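Long-range contact in erythromycin dehydratase (Saccharopolyspora erythraea, PDB 3EL6), which probably dehydrates a beta-hydroxyacyl intermediate to an unsaturated thioester, as a dehydratase domain of the polyketide synthase that builds the erythromycin core: residues A[223-236]-A[259-271]. Sequence-based numbering, arbitrary orientation.
Sequences YAFHPVLLDAVAQT and LHASGATSVRVVA. With SO4 (sulfate ion), chain B.
With CG of Leu229 anti to the backbone N (chi1 -174°), its two methyls drop onto the backbone of 264-266 before and at the start of strand 266-271: CD2 lies 3.3 Å from Ala264 O and also meets Val267 CG1, while CD1 rests against Thr265 O. One turn on, Val233 has CG1 anti to N (chi1 169°) and CG2 beside N, where CG2 touches both Val269 CG2 (3.9 Å) and Val267 CG2, from two strand valines that face the helix. Thr236 continues the row obliquely: its CG2 meets Val269 CG1, and OG1 sits 3.7 Å from Ala271 CB. That hydroxyl, against apolar neighbours, is satisfied within its own segment by donating to Val233 O, which also accepts from Thr236 N.

Ahead of the helix apolar and polar contacts mix. Leu259 sends CD1 to the edge of the Phe225 ring, 3.7 Å from CD1 of that ring, and CD2 to Ala224 CB; Leu230 CD1 covers one ring face. Ser262 OG lies 3.0 Å from Ala224 O. Water 1 donates to both Ala224 O and Ala261 O, and water 2 accepts from His226 N and donates to Ala264 O (2.7 Å). His226 caps the helix, its ND1 taking Val228 N in the ring plane at 3.1 Å.

Helix 227-235 and strand 266-271 run at 31° with axes 9.3 Å apart, the helix-on-sheet packing of a hotdog fold, here one half of the double hotdog; Pro227, Leu230 and Asp231 touch helix 79-93. Arg268, pointing away from the helix, holds a sulfate, probably from the crystallisation liquor, through NH1 and NH2. Mostly apolar packing thus joins helix to strand, the Thr236 hydroxyl turning back to Val233 O, whereas the preceding loops are bridged in part by water.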
loop_
_atom_site.group_PDB
_atom_site.type_symbol
_atom_site.label_atom_id
_atom_site.label_comp_id
_atom_site.label_asym_id
_atom_site.label_seq_id
_atom_site.Cartn_x
_atom_site.Cartn_y
_atom_site.Cartn_z
ATOM N N TYR A 223 21.897 2.944 1.300
ATOM C CA TYR A 223 21.631 1.606 1.874
ATOM C C TYR A 223 21.536 1.686 3.401
ATOM O O TYR A 223 22.168 2.555 4.015
ATOM C CB TYR A 223 22.678 0.556 1.506
ATOM C CG TYR A 223 22.743 0.232 0.040
ATOM C CD1 TYR A 223 21.820 -0.606 -0.533
ATOM C CD2 TYR A 223 23.749 0.759 -0.770
ATOM C CE1 TYR A 223 21.852 -0.922 -1.883
ATOM C CE2 TYR A 223 23.785 0.441 -2.138
ATOM C CZ TYR A 223 22.845 -0.390 -2.661
ATOM O OH TYR A 223 22.887 -0.720 -3.989
ATOM N N ALA A 224 20.783 0.765 4.014
ATOM C CA ALA A 224 20.725 0.720 5.476
ATOM C C ALA A 224 21.991 0.053 5.927
ATOM O O ALA A 224 22.691 0.591 6.769
ATOM C CB ALA A 224 19.496 -0.067 5.968
ATOM N N PHE A 225 22.307 -1.093 5.330
ATOM C CA PHE A 225 23.615 -1.782 5.490
ATOM C C PHE A 225 23.920 -2.328 4.080
ATOM O O PHE A 225 23.279 -3.271 3.626
ATOM C CB PHE A 225 23.501 -2.980 6.443
ATOM C CG PHE A 225 24.860 -3.537 6.929
ATOM C CD1 PHE A 225 25.151 -3.575 8.294
ATOM C CD2 PHE A 225 25.815 -4.027 6.022
ATOM C CE1 PHE A 225 26.395 -4.094 8.765
ATOM C CE2 PHE A 225 27.046 -4.562 6.460
ATOM C CZ PHE A 225 27.356 -4.578 7.823
ATOM N N HIS A 226 24.882 -1.736 3.390
ATOM C CA HIS A 226 25.194 -2.174 2.004
ATOM C C HIS A 226 25.153 -3.668 1.825
ATOM O O HIS A 226 25.870 -4.423 2.517
ATOM C CB HIS A 226 26.610 -1.642 1.592
ATOM C CG HIS A 226 26.819 -1.661 0.107
ATOM N ND1 HIS A 226 26.793 -2.814 -0.618
ATOM C CD2 HIS A 226 26.939 -0.644 -0.793
ATOM C CE1 HIS A 226 26.948 -2.533 -1.905
ATOM N NE2 HIS A 226 27.046 -1.216 -2.034
ATOM N N PRO A 227 24.324 -4.183 0.892
ATOM C CA PRO A 227 24.100 -5.607 0.847
ATOM C C PRO A 227 25.291 -6.441 0.389
ATOM O O PRO A 227 25.386 -7.672 0.738
ATOM C CB PRO A 227 22.891 -5.743 -0.103
ATOM C CG PRO A 227 22.952 -4.545 -0.916
ATOM C CD PRO A 227 23.505 -3.454 -0.110
ATOM N N VAL A 228 26.214 -5.806 -0.361
ATOM C CA VAL A 228 27.426 -6.560 -0.640
ATOM C C VAL A 228 28.257 -6.706 0.656
ATOM O O VAL A 228 28.731 -7.802 0.978
ATOM C CB VAL A 228 28.212 -5.980 -1.804
ATOM C CG1 VAL A 228 29.484 -6.831 -2.106
ATOM C CG2 VAL A 228 27.278 -6.023 -3.051
ATOM N N LEU A 229 28.412 -5.605 1.364
ATOM C CA LEU A 229 29.136 -5.636 2.652
ATOM C C LEU A 229 28.457 -6.632 3.592
ATOM O O LEU A 229 29.109 -7.453 4.235
ATOM C CB LEU A 229 29.226 -4.245 3.233
ATOM C CG LEU A 229 30.105 -4.125 4.516
ATOM C CD1 LEU A 229 31.590 -4.369 4.124
ATOM C CD2 LEU A 229 30.006 -2.745 5.207
ATOM N N LEU A 230 27.116 -6.614 3.645
ATOM C CA LEU A 230 26.405 -7.534 4.580
ATOM C C LEU A 230 26.534 -8.975 4.168
ATOM O O LEU A 230 26.645 -9.894 5.009
ATOM C CB LEU A 230 24.919 -7.154 4.564
ATOM C CG LEU A 230 24.055 -7.936 5.567
ATOM C CD1 LEU A 230 24.586 -7.575 6.919
ATOM C CD2 LEU A 230 22.664 -7.321 5.375
ATOM N N ASP A 231 26.537 -9.258 2.847
ATOM C CA ASP A 231 26.790 -10.646 2.442
ATOM C C ASP A 231 28.196 -11.100 2.863
ATOM O O ASP A 231 28.391 -12.244 3.238
ATOM C CB ASP A 231 26.693 -10.831 0.922
ATOM C CG ASP A 231 26.933 -12.244 0.510
ATOM O OD1 ASP A 231 25.974 -13.033 0.577
ATOM O OD2 ASP A 231 28.090 -12.611 0.140
ATOM N N ALA A 232 29.169 -10.204 2.733
ATOM C CA ALA A 232 30.561 -10.540 3.131
ATOM C C ALA A 232 30.670 -10.717 4.683
ATOM O O ALA A 232 31.407 -11.564 5.194
ATOM C CB ALA A 232 31.499 -9.494 2.612
ATOM N N VAL A 233 29.894 -9.971 5.446
ATOM C CA VAL A 233 29.764 -10.283 6.891
ATOM C C VAL A 233 29.255 -11.691 7.139
ATOM O O VAL A 233 29.824 -12.419 7.952
ATOM C CB VAL A 233 28.826 -9.279 7.586
ATOM C CG1 VAL A 233 28.476 -9.740 8.972
ATOM C CG2 VAL A 233 29.477 -7.912 7.601
ATOM N N ALA A 234 28.196 -12.090 6.440
ATOM C CA ALA A 234 27.705 -13.455 6.512
ATOM C C ALA A 234 28.712 -14.467 5.999
ATOM O O ALA A 234 28.728 -15.652 6.424
ATOM C CB ALA A 234 26.357 -13.572 5.717
ATOM N N GLN A 235 29.559 -14.038 5.065
ATOM C CA GLN A 235 30.618 -14.960 4.593
ATOM C C GLN A 235 31.543 -15.440 5.706
ATOM O O GLN A 235 32.163 -16.472 5.549
ATOM C CB GLN A 235 31.441 -14.363 3.459
ATOM C CG GLN A 235 30.744 -14.278 2.100
ATOM C CD GLN A 235 31.665 -13.556 1.119
ATOM O OE1 GLN A 235 32.871 -13.797 1.145
ATOM N NE2 GLN A 235 31.120 -12.606 0.326
ATOM N N THR A 236 31.608 -14.715 6.819
ATOM C CA THR A 236 32.500 -15.148 7.877
ATOM C C THR A 236 32.095 -16.542 8.384
ATOM O O THR A 236 32.922 -17.260 8.984
ATOM C CB THR A 236 32.597 -14.159 9.019
ATOM O OG1 THR A 236 31.316 -14.051 9.653
ATOM C CG2 THR A 236 33.022 -12.731 8.508
ATOM N N LEU A 259 20.714 -2.461 13.872
ATOM C CA LEU A 259 21.562 -1.563 13.166
ATOM C C LEU A 259 21.773 -0.355 14.022
ATOM O O LEU A 259 20.819 0.262 14.504
ATOM C CB LEU A 259 20.927 -1.268 11.763
ATOM C CG LEU A 259 21.595 -0.579 10.579
ATOM C CD1 LEU A 259 22.857 -1.362 10.162
ATOM C CD2 LEU A 259 20.533 -0.629 9.470
ATOM N N HIS A 260 23.031 -0.003 14.260
ATOM C CA HIS A 260 23.334 1.165 15.037
ATOM C C HIS A 260 24.008 2.285 14.253
ATOM O O HIS A 260 24.131 3.368 14.733
ATOM C CB HIS A 260 24.148 0.748 16.266
ATOM C CG HIS A 260 23.500 -0.362 17.031
ATOM N ND1 HIS A 260 22.448 -0.142 17.891
ATOM C CD2 HIS A 260 23.681 -1.704 16.998
ATOM C CE1 HIS A 260 22.043 -1.299 18.390
ATOM N NE2 HIS A 260 22.789 -2.261 17.878
ATOM N N ALA A 261 24.478 1.990 13.035
ATOM C CA ALA A 261 25.114 2.969 12.223
ATOM C C ALA A 261 24.726 2.637 10.777
ATOM O O ALA A 261 24.716 1.465 10.412
ATOM C CB ALA A 261 26.639 2.861 12.396
ATOM N N SER A 262 24.452 3.636 9.956
ATOM C CA SER A 262 24.248 3.321 8.524
ATOM C C SER A 262 25.451 3.797 7.682
ATOM O O SER A 262 26.301 4.548 8.163
ATOM C CB SER A 262 22.890 3.862 7.987
ATOM O OG SER A 262 21.771 3.028 8.341
ATOM N N GLY A 263 25.530 3.346 6.430
ATOM C CA GLY A 263 26.559 3.880 5.501
ATOM C C GLY A 263 27.968 3.318 5.682
ATOM O O GLY A 263 28.962 3.901 5.204
ATOM N N ALA A 264 28.059 2.190 6.396
ATOM C CA ALA A 264 29.359 1.591 6.635
ATOM C C ALA A 264 29.824 0.952 5.315
ATOM O O ALA A 264 29.009 0.352 4.567
ATOM C CB ALA A 264 29.276 0.515 7.782
ATOM N N THR A 265 31.115 1.106 5.013
ATOM C CA THR A 265 31.717 0.300 3.917
ATOM C C THR A 265 32.933 -0.509 4.406
ATOM O O THR A 265 33.540 -1.228 3.633
ATOM C CB THR A 265 32.212 1.165 2.761
ATOM O OG1 THR A 265 33.133 2.145 3.247
ATOM C CG2 THR A 265 31.017 1.869 2.034
ATOM N N SER A 266 33.278 -0.377 5.687
ATOM C CA SER A 266 34.455 -1.030 6.241
ATOM C C SER A 266 34.145 -1.363 7.698
ATOM O O SER A 266 33.851 -0.426 8.467
ATOM C CB SER A 266 35.640 -0.081 6.175
ATOM O OG SER A 266 36.795 -0.724 6.696
ATOM N N VAL A 267 34.157 -2.654 8.048
ATOM C CA VAL A 267 33.732 -3.067 9.386
ATOM C C VAL A 267 34.645 -4.187 9.889
ATOM O O VAL A 267 35.430 -4.753 9.125
ATOM C CB VAL A 267 32.252 -3.576 9.367
ATOM C CG1 VAL A 267 31.303 -2.370 9.003
ATOM C CG2 VAL A 267 32.102 -4.808 8.425
ATOM N N ARG A 268 34.560 -4.484 11.191
ATOM C CA ARG A 268 35.171 -5.670 11.756
ATOM C C ARG A 268 34.041 -6.576 12.254
ATOM O O ARG A 268 33.030 -6.086 12.744
ATOM C CB ARG A 268 36.052 -5.264 12.946
ATOM C CG ARG A 268 37.241 -4.325 12.547
ATOM C CD ARG A 268 37.998 -3.691 13.759
ATOM N NE ARG A 268 39.268 -3.165 13.239
ATOM C CZ ARG A 268 40.252 -2.624 13.967
ATOM N NH1 ARG A 268 40.144 -2.491 15.283
ATOM N NH2 ARG A 268 41.357 -2.217 13.353
ATOM N N VAL A 269 34.210 -7.857 12.137
ATOM C CA VAL A 269 33.139 -8.805 12.453
ATOM C C VAL A 269 33.687 -9.829 13.451
ATOM O O VAL A 269 34.788 -10.374 13.270
ATOM C CB VAL A 269 32.739 -9.539 11.216
ATOM C CG1 VAL A 269 31.589 -10.538 11.509
ATOM C CG2 VAL A 269 32.344 -8.521 10.126
ATOM N N VAL A 270 32.929 -10.082 14.509
ATOM C CA VAL A 270 33.211 -11.242 15.358
ATOM C C VAL A 270 32.035 -12.209 15.210
ATOM O O VAL A 270 30.855 -11.805 15.454
ATOM C CB VAL A 270 33.308 -10.815 16.827
ATOM C CG1 VAL A 270 33.575 -12.060 17.670
ATOM C CG2 VAL A 270 34.407 -9.695 17.016
ATOM N N ALA A 271 32.305 -13.427 14.745
ATOM C CA ALA A 271 31.249 -14.422 14.562
ATOM C C ALA A 271 31.443 -15.468 15.650
ATOM O O ALA A 271 32.540 -16.008 15.816
ATOM C CB ALA A 271 31.327 -15.062 13.220
HETATM S S SO4 B . 43.424 -0.742 16.301
HETATM O O1 SO4 B . 43.776 -1.269 14.979
HETATM O O2 SO4 B . 42.372 -1.552 16.934
HETATM O O3 SO4 B . 44.623 -0.741 17.151
HETATM O O4 SO4 B . 42.957 0.641 16.152
HETATM O O HOH W 1 25.536 0.328 8.047
HETATM O O HOH W 2 26.354 0.459 4.409
#